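Local coordinates for transcriptional regulator, TetR family (Cytophaga hutchinsonii, PDB 3EUP), which probably binds operator DNA through an N-terminal helix-turn-helix domain and controls transcription, as TetR-family regulators do, its C-terminal domain probably sensing a ligand, at residues S7-R13 / S47-F52; I17-A21 / A61-N66; K150-T156 / I196-V201. All coordinates share one frame; numbering follows the deposited sequence.

Interaction 1: residues S7-R13 / S47-F52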
loop_
_atom_site.group_PDB
_atom_site.type_symbol
_atom_site.label_atom_id
_atom_site.label_comp_id
_atom_site.label_asym_id
_atom_site.label_seq_id
_atom_site.Cartn_x
_atom_site.Cartn_y
_atom_site.Cartn_z
ATOM N N SER A 7 -4.606 -38.018 2.462
ATOM C CA SER A 7 -5.119 -36.670 2.231
ATOM C C SER A 7 -4.134 -35.829 1.429
ATOM O O SER A 7 -4.452 -34.705 1.059
ATOM C CB SER A 7 -5.482 -35.993 3.541
ATOM O OG SER A 7 -4.345 -35.909 4.365
ATOM N N LYS A 8 -2.956 -36.387 1.133
ATOM C CA LYS A 8 -2.027 -35.768 0.178
ATOM C C LYS A 8 -2.512 -35.980 -1.251
ATOM O O LYS A 8 -2.566 -37.105 -1.722
ATOM C CB LYS A 8 -0.608 -36.358 0.307
ATOM C CG LYS A 8 0.373 -35.766 -0.739
ATOM C CD LYS A 8 1.799 -36.256 -0.523
ATOM C CE LYS A 8 2.830 -35.287 -1.104
ATOM N NZ LYS A 8 4.091 -35.270 -0.259
ATOM N N SER A 9 -2.853 -34.898 -1.939
ATOM C CA SER A 9 -3.362 -34.965 -3.315
ATOM C C SER A 9 -3.565 -33.562 -3.878
ATOM O O SER A 9 -3.778 -32.632 -3.126
ATOM C CB SER A 9 -4.689 -35.718 -3.377
ATOM O OG SER A 9 -5.791 -34.859 -3.160
ATOM N N ASP A 10 -3.547 -33.429 -5.199
ATOM C CA ASP A 10 -3.686 -32.105 -5.835
ATOM C C ASP A 10 -5.001 -31.421 -5.486
ATOM O O ASP A 10 -5.052 -30.205 -5.348
ATOM C CB ASP A 10 -3.611 -32.225 -7.355
ATOM C CG ASP A 10 -2.232 -32.656 -7.851
ATOM O OD1 ASP A 10 -1.216 -32.427 -7.171
ATOM O OD2 ASP A 10 -2.173 -33.226 -8.948
ATOM N N ARG A 11 -6.072 -32.198 -5.370
ATOM C CA ARG A 11 -7.360 -31.602 -5.046
ATOM C C ARG A 11 -7.410 -31.115 -3.602
ATOM O O ARG A 11 -7.964 -30.040 -3.315
ATOM C CB ARG A 11 -8.509 -32.571 -5.333
ATOM C CG ARG A 11 -8.758 -32.777 -6.799
ATOM C CD ARG A 11 -9.902 -33.793 -7.030
ATOM N NE ARG A 11 -9.507 -35.058 -6.455
ATOM C CZ ARG A 11 -10.313 -35.972 -5.917
ATOM N NH1 ARG A 11 -11.625 -35.813 -5.870
ATOM N NH2 ARG A 11 -9.774 -37.080 -5.419
ATOM N N THR A 12 -6.832 -31.893 -2.694
ATOM C CA THR A 12 -6.828 -31.499 -1.301
ATOM C C THR A 12 -5.965 -30.255 -1.135
ATOM O O THR A 12 -6.353 -29.280 -0.448
ATOM C CB THR A 12 -6.336 -32.644 -0.406
ATOM O OG1 THR A 12 -7.154 -33.784 -0.637
ATOM C CG2 THR A 12 -6.442 -32.254 1.049
ATOM N N ARG A 13 -4.813 -30.273 -1.809
ATOM C CA ARG A 13 -3.900 -29.144 -1.843
ATOM C C ARG A 13 -4.578 -27.872 -2.342
ATOM O O ARG A 13 -4.446 -26.811 -1.733
ATOM C CB ARG A 13 -2.687 -29.485 -2.714
ATOM C CG ARG A 13 -1.666 -28.365 -2.803
ATOM C CD ARG A 13 -0.374 -28.827 -3.464
ATOM N NE ARG A 13 0.592 -27.757 -3.446
ATOM C CZ ARG A 13 0.544 -26.696 -4.241
ATOM N NH1 ARG A 13 -0.400 -26.574 -5.172
ATOM N NH2 ARG A 13 1.465 -25.754 -4.118
ATOM N N SER A 47 -3.609 -33.275 7.846
ATOM C CA SER A 47 -3.978 -33.143 6.441
ATOM C C SER A 47 -3.309 -31.936 5.807
ATOM O O SER A 47 -2.788 -32.024 4.708
ATOM C CB SER A 47 -5.491 -33.031 6.267
ATOM O OG SER A 47 -6.112 -34.167 6.805
ATOM N N ILE A 48 -3.337 -30.801 6.484
ATOM C CA ILE A 48 -2.720 -29.599 5.951
ATOM C C ILE A 48 -1.218 -29.843 5.691
ATOM O O ILE A 48 -0.721 -29.680 4.574
ATOM C CB ILE A 48 -2.917 -28.439 6.902
ATOM C CG1 ILE A 48 -4.395 -28.031 6.955
ATOM C CG2 ILE A 48 -2.062 -27.253 6.474
ATOM C CD1 ILE A 48 -4.719 -26.993 8.008
ATOM N N TYR A 49 -0.500 -30.315 6.700
ATOM C CA TYR A 49 0.947 -30.440 6.544
ATOM C C TYR A 49 1.382 -31.753 5.908
ATOM O O TYR A 49 2.562 -32.038 5.824
ATOM C CB TYR A 49 1.678 -30.078 7.847
ATOM C CG TYR A 49 1.513 -28.584 8.158
ATOM C CD1 TYR A 49 1.759 -27.598 7.177
ATOM C CD2 TYR A 49 1.080 -28.152 9.408
ATOM C CE1 TYR A 49 1.586 -26.210 7.455
ATOM C CE2 TYR A 49 0.903 -26.779 9.698
ATOM C CZ TYR A 49 1.159 -25.815 8.726
ATOM O OH TYR A 49 0.971 -24.479 9.030
ATOM N N GLY A 50 0.422 -32.516 5.405
ATOM C CA GLY A 50 0.700 -33.605 4.485
ATOM C C GLY A 50 0.657 -33.148 3.036
ATOM O O GLY A 50 1.025 -33.898 2.140
ATOM N N ASN A 51 0.187 -31.927 2.800
ATOM C CA ASN A 51 0.186 -31.326 1.458
ATOM C C ASN A 51 1.200 -30.190 1.314
ATOM O O ASN A 51 1.591 -29.838 0.207
ATOM C CB ASN A 51 -1.208 -30.795 1.137
ATOM C CG ASN A 51 -2.171 -31.892 0.893
ATOM O OD1 ASN A 51 -2.220 -32.449 -0.207
ATOM N ND2 ASN A 51 -2.917 -32.263 1.927
ATOM N N PHE A 52 1.597 -29.610 2.437
ATOM C CA PHE A 52 2.526 -28.505 2.444
ATOM C C PHE A 52 3.601 -28.730 3.497
ATOM O O PHE A 52 3.310 -29.205 4.597
ATOM C CB PHE A 52 1.790 -27.223 2.811
ATOM C CG PHE A 52 0.849 -26.756 1.774
ATOM C CD1 PHE A 52 1.295 -25.948 0.738
ATOM C CD2 PHE A 52 -0.491 -27.123 1.821
ATOM C CE1 PHE A 52 0.429 -25.482 -0.212
ATOM C CE2 PHE A 52 -1.375 -26.687 0.853
ATOM C CZ PHE A 52 -0.917 -25.859 -0.167
#

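Interaction 2: residues I17-A21 / A61-N66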
loop_
_atom_site.group_PDB
_atom_site.type_symbol
_atom_site.label_atom_id
_atom_site.label_comp_id
_atom_site.label_asym_id
_atom_site.label_seq_id
_atom_site.Cartn_x
_atom_site.Cartn_y
_atom_site.Cartn_z
ATOM N N ILE A 17 -5.550 -24.308 -0.445
ATOM C CA ILE A 17 -5.137 -22.986 -0.958
ATOM C C ILE A 17 -6.347 -22.072 -0.999
ATOM O O ILE A 17 -6.327 -20.953 -0.452
ATOM C CB ILE A 17 -4.480 -23.075 -2.337
ATOM C CG1 ILE A 17 -3.114 -23.773 -2.235
ATOM C CG2 ILE A 17 -4.278 -21.668 -2.921
ATOM C CD1 ILE A 17 -2.532 -24.280 -3.590
ATOM N N GLU A 18 -7.423 -22.583 -1.591
ATOM C CA GLU A 18 -8.670 -21.824 -1.761
ATOM C C GLU A 18 -9.275 -21.374 -0.440
ATOM O O GLU A 18 -9.744 -20.260 -0.341
ATOM C CB GLU A 18 -9.685 -22.647 -2.576
ATOM C CG GLU A 18 -9.245 -22.690 -4.012
ATOM C CD GLU A 18 -10.030 -23.585 -4.888
ATOM O OE1 GLU A 18 -11.127 -24.074 -4.464
ATOM O OE2 GLU A 18 -9.518 -23.775 -6.024
ATOM N N SER A 19 -9.234 -22.239 0.570
ATOM C CA SER A 19 -9.869 -21.983 1.856
ATOM C C SER A 19 -9.072 -21.011 2.674
ATOM O O SER A 19 -9.640 -20.245 3.463
ATOM C CB SER A 19 -9.950 -23.272 2.680
ATOM O OG SER A 19 -10.784 -24.185 2.034
ATOM N N THR A 20 -7.747 -21.089 2.560
ATOM C CA THR A 20 -6.918 -20.313 3.456
ATOM C C THR A 20 -6.423 -19.021 2.861
ATOM O O THR A 20 -5.966 -18.180 3.611
ATOM C CB THR A 20 -5.688 -21.087 3.960
ATOM O OG1 THR A 20 -4.814 -21.379 2.856
ATOM C CG2 THR A 20 -6.139 -22.395 4.676
ATOM N N ALA A 21 -6.501 -18.872 1.539
ATOM C CA ALA A 21 -6.026 -17.648 0.860
ATOM C C ALA A 21 -6.694 -16.351 1.374
ATOM O O ALA A 21 -6.022 -15.305 1.474
ATOM C CB ALA A 21 -6.178 -17.763 -0.663
ATOM N N ALA A 61 1.780 -20.265 -1.729
ATOM C CA ALA A 61 0.730 -20.755 -2.608
ATOM C C ALA A 61 -0.505 -19.841 -2.544
ATOM O O ALA A 61 -1.120 -19.554 -3.593
ATOM C CB ALA A 61 0.344 -22.234 -2.225
ATOM N N ALA A 62 -0.872 -19.397 -1.345
ATOM C CA ALA A 62 -1.979 -18.419 -1.193
ATOM C C ALA A 62 -1.738 -17.166 -1.999
ATOM O O ALA A 62 -2.648 -16.684 -2.656
ATOM C CB ALA A 62 -2.232 -18.036 0.283
ATOM N N PHE A 63 -0.521 -16.620 -1.934
ATOM C CA PHE A 63 -0.209 -15.433 -2.704
ATOM C C PHE A 63 -0.361 -15.718 -4.193
ATOM O O PHE A 63 -1.019 -14.961 -4.913
ATOM C CB PHE A 63 1.210 -14.900 -2.424
ATOM C CG PHE A 63 1.577 -13.770 -3.324
ATOM C CD1 PHE A 63 1.143 -12.495 -3.041
ATOM C CD2 PHE A 63 2.242 -14.002 -4.521
ATOM C CE1 PHE A 63 1.410 -11.424 -3.903
ATOM C CE2 PHE A 63 2.507 -12.936 -5.409
ATOM C CZ PHE A 63 2.110 -11.651 -5.089
ATOM N N ASP A 64 0.216 -16.823 -4.669
ATOM C CA ASP A 64 0.055 -17.180 -6.089
ATOM C C ASP A 64 -1.407 -17.299 -6.494
ATOM O O ASP A 64 -1.789 -16.840 -7.552
ATOM C CB ASP A 64 0.807 -18.456 -6.434
ATOM C CG ASP A 64 2.332 -18.259 -6.436
ATOM O OD1 ASP A 64 2.805 -17.100 -6.476
ATOM O OD2 ASP A 64 3.076 -19.274 -6.361
ATOM N N TYR A 65 -2.249 -17.852 -5.629
ATOM C CA TYR A 65 -3.691 -17.952 -5.953
ATOM C C TYR A 65 -4.421 -16.586 -5.935
ATOM O O TYR A 65 -5.194 -16.260 -6.829
ATOM C CB TYR A 65 -4.383 -18.939 -5.012
ATOM C CG TYR A 65 -5.886 -18.995 -5.126
ATOM C CD1 TYR A 65 -6.497 -19.982 -5.884
ATOM C CD2 TYR A 65 -6.698 -18.103 -4.426
ATOM C CE1 TYR A 65 -7.857 -20.072 -5.975
ATOM C CE2 TYR A 65 -8.103 -18.170 -4.539
ATOM C CZ TYR A 65 -8.662 -19.171 -5.293
ATOM O OH TYR A 65 -10.027 -19.291 -5.430
ATOM N N ASN A 66 -4.180 -15.810 -4.896
ATOM C CA ASN A 66 -4.770 -14.471 -4.753
ATOM C C ASN A 66 -4.447 -13.516 -5.888
ATOM O O ASN A 66 -5.350 -12.900 -6.493
ATOM C CB ASN A 66 -4.347 -13.855 -3.407
ATOM C CG ASN A 66 -5.170 -14.391 -2.250
ATOM O OD1 ASN A 66 -4.703 -14.448 -1.107
ATOM N ND2 ASN A 66 -6.385 -14.813 -2.545
#

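Interaction 3: residues K150-T156 / I196-V201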
loop_
_atom_site.group_PDB
_atom_site.type_symbol
_atom_site.label_atom_id
_atom_site.label_comp_id
_atom_site.label_asym_id
_atom_site.label_seq_id
_atom_site.Cartn_x
_atom_site.Cartn_y
_atom_site.Cartn_z
ATOM N N LYS A 150 -1.940 3.829 -33.510
ATOM C CA LYS A 150 -2.164 5.265 -33.698
ATOM C C LYS A 150 -3.165 5.820 -32.694
ATOM O O LYS A 150 -3.766 6.866 -32.895
ATOM C CB LYS A 150 -2.650 5.528 -35.120
ATOM C CG LYS A 150 -2.339 6.933 -35.684
ATOM C CD LYS A 150 -3.018 7.206 -37.080
ATOM C CE LYS A 150 -2.723 6.115 -38.105
ATOM N NZ LYS A 150 -3.144 6.464 -39.518
ATOM N N GLU A 151 -3.317 5.114 -31.591
ATOM C CA GLU A 151 -4.213 5.525 -30.520
ATOM C C GLU A 151 -3.479 6.456 -29.536
ATOM O O GLU A 151 -4.047 7.427 -29.032
ATOM C CB GLU A 151 -4.719 4.280 -29.828
ATOM C CG GLU A 151 -5.922 4.501 -29.018
ATOM C CD GLU A 151 -6.549 3.209 -28.533
ATOM O OE1 GLU A 151 -6.481 2.151 -29.214
ATOM O OE2 GLU A 151 -7.148 3.272 -27.457
ATOM N N PHE A 152 -2.195 6.159 -29.314
ATOM C CA PHE A 152 -1.334 6.915 -28.431
ATOM C C PHE A 152 -0.154 7.416 -29.216
ATOM O O PHE A 152 0.272 6.785 -30.186
ATOM C CB PHE A 152 -0.768 5.998 -27.350
ATOM C CG PHE A 152 -1.796 5.206 -26.607
ATOM C CD1 PHE A 152 -3.009 5.781 -26.221
ATOM C CD2 PHE A 152 -1.525 3.896 -26.229
ATOM C CE1 PHE A 152 -3.938 5.057 -25.516
ATOM C CE2 PHE A 152 -2.464 3.166 -25.517
ATOM C CZ PHE A 152 -3.669 3.752 -25.157
ATOM N N ARG A 153 0.446 8.484 -28.717
ATOM C CA ARG A 153 1.583 9.106 -29.369
ATOM C C ARG A 153 2.886 8.291 -29.280
ATOM O O ARG A 153 3.137 7.565 -28.275
ATOM C CB ARG A 153 1.839 10.442 -28.714
ATOM C CG ARG A 153 0.652 11.376 -28.746
ATOM C CD ARG A 153 1.139 12.799 -28.584
ATOM N NE ARG A 153 1.713 12.973 -27.261
ATOM C CZ ARG A 153 0.997 13.172 -26.160
ATOM N NH1 ARG A 153 -0.331 13.252 -26.237
ATOM N NH2 ARG A 153 1.605 13.301 -24.975
ATOM N N PRO A 154 3.748 8.443 -30.297
ATOM C CA PRO A 154 5.046 7.758 -30.268
ATOM C C PRO A 154 6.052 8.385 -29.296
ATOM O O PRO A 154 7.008 7.721 -28.902
ATOM C CB PRO A 154 5.542 7.851 -31.731
ATOM C CG PRO A 154 4.836 9.035 -32.307
ATOM C CD PRO A 154 3.569 9.269 -31.511
ATOM N N ASP A 155 5.844 9.626 -28.865
ATOM C CA ASP A 155 6.782 10.203 -27.870
ATOM C C ASP A 155 6.492 9.763 -26.412
ATOM O O ASP A 155 7.194 10.175 -25.488
ATOM C CB ASP A 155 6.857 11.735 -27.979
ATOM C CG ASP A 155 5.577 12.428 -27.555
ATOM O OD1 ASP A 155 5.561 13.671 -27.609
ATOM O OD2 ASP A 155 4.590 11.753 -27.184
ATOM N N THR A 156 5.479 8.920 -26.219
ATOM C CA THR A 156 5.087 8.464 -24.887
ATOM C C THR A 156 6.225 7.761 -24.136
ATOM O O THR A 156 6.871 6.868 -24.682
ATOM C CB THR A 156 3.931 7.462 -24.965
ATOM O OG1 THR A 156 2.820 8.060 -25.636
ATOM C CG2 THR A 156 3.522 7.002 -23.567
ATOM N N ILE A 196 -3.951 8.581 -19.009
ATOM C CA ILE A 196 -4.010 7.897 -20.304
ATOM C C ILE A 196 -4.533 8.823 -21.426
ATOM O O ILE A 196 -3.961 8.844 -22.556
ATOM C CB ILE A 196 -4.762 6.571 -20.174
ATOM C CG1 ILE A 196 -3.942 5.670 -19.257
ATOM C CG2 ILE A 196 -4.938 5.927 -21.573
ATOM C CD1 ILE A 196 -4.736 4.658 -18.595
ATOM N N ALA A 197 -5.520 9.661 -21.090
ATOM C CA ALA A 197 -5.984 10.718 -22.017
ATOM C C ALA A 197 -4.810 11.576 -22.464
ATOM O O ALA A 197 -4.737 11.972 -23.613
ATOM C CB ALA A 197 -7.061 11.599 -21.387
ATOM N N GLY A 198 -3.878 11.830 -21.553
ATOM C CA GLY A 198 -2.733 12.653 -21.842
ATOM C C GLY A 198 -1.711 12.009 -22.758
ATOM O O GLY A 198 -0.814 12.696 -23.207
ATOM N N ILE A 199 -1.806 10.710 -23.031
ATOM C CA ILE A 199 -0.879 10.105 -23.973
ATOM C C ILE A 199 -1.534 9.886 -25.372
ATOM O O ILE A 199 -0.865 9.491 -26.316
ATOM C CB ILE A 199 -0.232 8.792 -23.446
ATOM C CG1 ILE A 199 -1.264 7.683 -23.261
ATOM C CG2 ILE A 199 0.531 9.060 -22.139
ATOM C CD1 ILE A 199 -0.671 6.272 -23.182
ATOM N N GLU A 200 -2.826 10.144 -25.477
ATOM C CA GLU A 200 -3.534 9.976 -26.729
ATOM C C GLU A 200 -3.014 10.868 -27.856
ATOM O O GLU A 200 -2.575 11.991 -27.638
ATOM C CB GLU A 200 -5.015 10.240 -26.517
ATOM C CG GLU A 200 -5.715 9.122 -25.771
ATOM C CD GLU A 200 -7.162 9.455 -25.419
ATOM O OE1 GLU A 200 -7.419 10.536 -24.841
ATOM O OE2 GLU A 200 -8.055 8.630 -25.713
ATOM N N VAL A 201 -3.068 10.354 -29.075
ATOM C CA VAL A 201 -2.691 11.141 -30.250
ATOM C C VAL A 201 -3.550 12.417 -30.321
ATOM O O VAL A 201 -4.689 12.431 -29.848
ATOM C CB VAL A 201 -2.821 10.292 -31.533
ATOM C CG1 VAL A 201 -1.689 9.233 -31.606
ATOM C CG2 VAL A 201 -4.191 9.622 -31.591
#

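Interaction 1: residues S7-R13 / S47-F52
Asn51 reaches across to the turn between helix 2-7 and helix 10-31 and serves it with both ends of its amide. ND2 donates to Ser7 O at 3.0 Å; the carbonyl oxygen lies almost in the amide plane, whereas the donor stands well above the carbonyl plane of Ser7. OD1 receives the backbone N-H of Ser9 at 3.1 Å, a nearly straight bond (163°) that arrives in the plane of the side-chain carbonyl. The second hydrogen of ND2 is donated to Ser47 O, 2.8 Å away, which fixes the rotation of the amide. Asparagine suits the place because one short side chain offers a donor and an acceptor, and its CG, anti to the carbonyl carbon (chi1 -72°), is directed at the turn. Thr12 crosses this amide at about a right angle, its methyl CG2 touching ND2.

Beside the amide, Lys8 runs its aliphatic chain past Gly50 O, with CB at 3.5 Å. Gly50, having no side chain, leaves this approach uncluttered. Ser7 OG meets the CA of Ser47, while its main polar partner is Met3 O.

The apolar half belongs to Arg13 and Phe52, whose side chains cross at about a right angle. Arg13 CG packs on Phe52 CZ at 3.7 Å, and the extended chain leaves that ring atom over one face of the guanidinium, the two planes 30° apart. Phe52 also packs on Ile16.

Ser9 is the N-cap of helix 10-31, and Asn51 takes up its backbone N-H. Helices 34-41 and 45-48 probably form the TetR-family helix-turn-helix, whose end Asn51 ties to helix 10-31. The chemistry is a polar tie, an amide joining the chain after helix 45-48 to the start of helix 10-31, beside an apolar one, an arginine stem shielding the aromatic ring.

Interaction 2: residues I17-A21 / A61-N66
Ile17, Ala21, Ala61, Ala62 and Tyr65 make an apolar seam where helix 10-31 crosses helix 55-78 almost perpendicularly, the axes of the short segments 9.1 Å apart. Ile17 divides its branches: CD1 rests on Ala61 CB at 3.8 Å, while CG2 presses against Tyr65 CB at 3.4 Å. Alanines suit the crossing because a lone methyl lets the backbones close in; Ala21 CB and Ala62 CB are 4.1 Å apart.

The aromatic contacts are all made by Tyr65. The ring is carried across to helix 10-31 by a chi1 of 172°, its CD2 reaching Ala21 CB at 3.8 Å and one face lying against Glu18 CA. The Glu18 side chain crosses it at about a right angle, CG being 3.6 Å from Tyr65 CE1, and its carboxylate is hydrogen-bonded through OE2 to Gln14. A serine in place of Tyr65, lacking the ring, would probably leave Ala21 CB and the Glu18 CG methylene without their aromatic cover and open a gap between the helices, Ile17 CG2 losing only its ring contact.

What binds helix 10-31 to helix 55-78, which leads on to the C-terminal, probably ligand-sensing domain, is chiefly shape and hydrophobic burial, with charge at the margin.

Interaction 3: residues K150-T156 / I196-V201
Gly198 O is gripped end-on by both terminal nitrogens of Arg153, NH1 and NH2, each at 3.1 Å. The NH2 donor lies in the carbonyl plane, whereas NH1 stands above it; NH1 also makes a weak bond to Glu200 O. A bend at chi3 (-66°) turns the guanidinium onto these carbonyls, and NE forms a salt bridge with Asp155 OD2 at 3.1 Å. Arginine suits the spot because its planar head can serve the backbone oxygens of Gly198 and Glu200 and a carboxylate together.

Two backbone bonds flank Phe152: Arg153 N to Ile199 O at 2.9 Å and Val201 N to Glu151 O at 3.1 Å. Ile199 CD1 sits over one face of the Phe152 ring in a CH-pi contact, 3.8 Å from its centroid, and Ile196 CG2 touches the ring obliquely. Thr156 CG2 packs against Ile199 CG2. Tyr84 and Leu88 of helix 84-88 pack on Phe152, and Lys85 forms a salt bridge with Glu200.

Lys150 ends helix 122-148 in a Schellman motif, and a single beta bridge, Phe152 with Glu200, then joins the chain to residues 196-201 at the end of the C-terminal helical domain of the TetR fold far from the N-terminal helices.

How the interactions relate
Interactions 1 and 2 adjoin in the probable DNA-binding domain, their centres about 14 Å apart. Both use helix 10-31, and their segments alternate along the chain. They meet at Phe52, whose CZ lies 3.7 Å from Ile17 CG1 and whose CE1 lies 3.8 Å from Ala61 CB, making the apolar part of interaction 1 continuous with the seam of interaction 2. Interaction 3 stands on the opposite side of the chain's centre, its centre about 50 Å from that of interaction 1 and about 38 Å from that of interaction 2. By analogy with other TetR-family proteins, helix 55-78 probably connects the two domains, placing interaction 2 between the probable DNA-reading end and the C-terminal domain.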